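Local coordinates for protein putative citrate lyase, alfa subunit (Streptococcus mutans, PDB 2HJ0) that is probably the alpha subunit of a citrate lyase, of the CitF family, with a fold built round two mixed beta-sheets and flanking helices, at residues I256-Y259 with A260-I264. Residues are numbered along the deposited sequence; the frame is centred on the assembly and turned at random.
Sequences IAEY and AAKVI
I256 accepts the first of four successive i to i+4 backbone bonds that wind this part of the alpha-helix 251-265: its O receives A260 N at 2.9 Å. The helix packs in the half of the chain built on the mixed sheet that contains strands 409-413 and 440-442. The I256 side chain meets I413, V442 and E444, while A260 also rests on I413, so one flank of the helix lies against the sheet. A257 repeats the backbone bond one residue on; its O takes A261 N at 2.9 Å. E258 receives K262 N on its O and adds the side-chain pairing of this turn. With CG anti to the backbone N (chi1 178°), the glutamate chain runs out from the helix, and the extended lysine slants across it: K262 CE comes to 3.8 Å from E258 CG. The aliphatic parts therefore do the touching. The charges only approach, E258 OE2 standing 4.6 Å from K262 NZ, a separation beyond a salt bridge that could still be mildly attractive. E258 and A261 also reach F290 of helix 282-297, which covers another flank. Y259 holds V263 N through its O, and its side chain touches V442, V465 and P466. V263, which packs on L411 and F460, has CG2 beside its own backbone N and turned toward Y259 O. The ammonium end of K262 lies near both the glutamate and the tyrosine, its NZ standing obliquely to the Y259 ring, 4.4 Å from Y259 CE1.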
loop_
_atom_site.group_PDB
_atom_site.type_symbol
_atom_site.label_atom_id
_atom_site.label_comp_id
_atom_site.label_asym_id
_atom_site.label_seq_id
_atom_site.Cartn_x
_atom_site.Cartn_y
_atom_site.Cartn_z
ATOM N N ILE A 256 34.235 22.621 -0.472
ATOM C CA ILE A 256 32.851 22.969 -0.738
ATOM C C ILE A 256 31.972 22.188 0.226
ATOM O O ILE A 256 31.060 22.748 0.839
ATOM C CB ILE A 256 32.457 22.663 -2.215
ATOM C CG1 ILE A 256 33.285 23.546 -3.157
ATOM C CG2 ILE A 256 30.975 22.941 -2.438
ATOM C CD1 ILE A 256 33.069 23.292 -4.612
ATOM N N ALA A 257 32.254 20.900 0.379
ATOM C CA ALA A 257 31.486 20.071 1.297
ATOM C C ALA A 257 31.552 20.653 2.694
ATOM O O ALA A 257 30.524 20.819 3.345
ATOM C CB ALA A 257 32.034 18.653 1.308
ATOM N N GLU A 258 32.764 20.970 3.148
ATOM C CA GLU A 258 32.938 21.516 4.488
ATOM C C GLU A 258 32.185 22.820 4.699
ATOM O O GLU A 258 31.560 23.006 5.743
ATOM C CB GLU A 258 34.420 21.702 4.823
ATOM C CG GLU A 258 34.632 22.325 6.194
ATOM C CD GLU A 258 35.963 21.964 6.847
ATOM O OE1 GLU A 258 37.020 22.090 6.172
ATOM O OE2 GLU A 258 35.945 21.570 8.049
ATOM N N TYR A 259 32.244 23.720 3.720
ATOM C CA TYR A 259 31.524 24.980 3.839
ATOM C C TYR A 259 30.028 24.663 3.937
ATOM O O TYR A 259 29.305 25.271 4.731
ATOM C CB TYR A 259 31.784 25.893 2.629
ATOM C CG TYR A 259 33.068 26.717 2.677
ATOM C CD1 TYR A 259 33.622 27.134 3.892
ATOM C CD2 TYR A 259 33.697 27.133 1.497
ATOM C CE1 TYR A 259 34.765 27.942 3.926
ATOM C CE2 TYR A 259 34.835 27.938 1.521
ATOM C CZ TYR A 259 35.363 28.338 2.730
ATOM O OH TYR A 259 36.504 29.121 2.734
ATOM N N ALA A 260 29.571 23.699 3.141
ATOM C CA ALA A 260 28.168 23.305 3.157
ATOM C C ALA A 260 27.737 22.825 4.543
ATOM O O ALA A 260 26.688 23.225 5.053
ATOM C CB ALA A 260 27.922 22.217 2.124
ATOM N N ALA A 261 28.547 21.967 5.153
ATOM C CA ALA A 261 28.230 21.454 6.483
ATOM C C ALA A 261 28.177 22.566 7.533
ATOM O O ALA A 261 27.343 22.519 8.441
ATOM C CB ALA A 261 29.238 20.400 6.891
ATOM N N LYS A 262 29.058 23.564 7.408
ATOM C CA LYS A 262 29.078 24.674 8.363
ATOM C C LYS A 262 27.796 25.477 8.243
ATOM O O LYS A 262 27.296 26.012 9.232
ATOM C CB LYS A 262 30.281 25.592 8.136
ATOM C CG LYS A 262 31.609 25.044 8.642
ATOM C CD LYS A 262 32.799 25.923 8.187
ATOM C CE LYS A 262 34.171 25.315 8.539
ATOM N NZ LYS A 262 35.288 26.099 7.927
ATOM N N VAL A 263 27.255 25.555 7.035
ATOM C CA VAL A 263 26.020 26.291 6.853
ATOM C C VAL A 263 24.885 25.539 7.561
ATOM O O VAL A 263 24.080 26.147 8.263
ATOM C CB VAL A 263 25.697 26.482 5.361
ATOM C CG1 VAL A 263 24.376 27.205 5.202
ATOM C CG2 VAL A 263 26.806 27.265 4.695
ATOM N N ILE A 264 24.849 24.218 7.398
ATOM C CA ILE A 264 23.831 23.374 8.021
ATOM C C ILE A 264 23.958 23.372 9.542
ATOM O O ILE A 264 22.990 23.636 10.261
ATOM C CB ILE A 264 23.943 21.894 7.519
ATOM C CG1 ILE A 264 23.672 21.828 6.013
ATOM C CG2 ILE A 264 22.946 20.991 8.235
ATOM C CD1 ILE A 264 24.093 20.528 5.389
#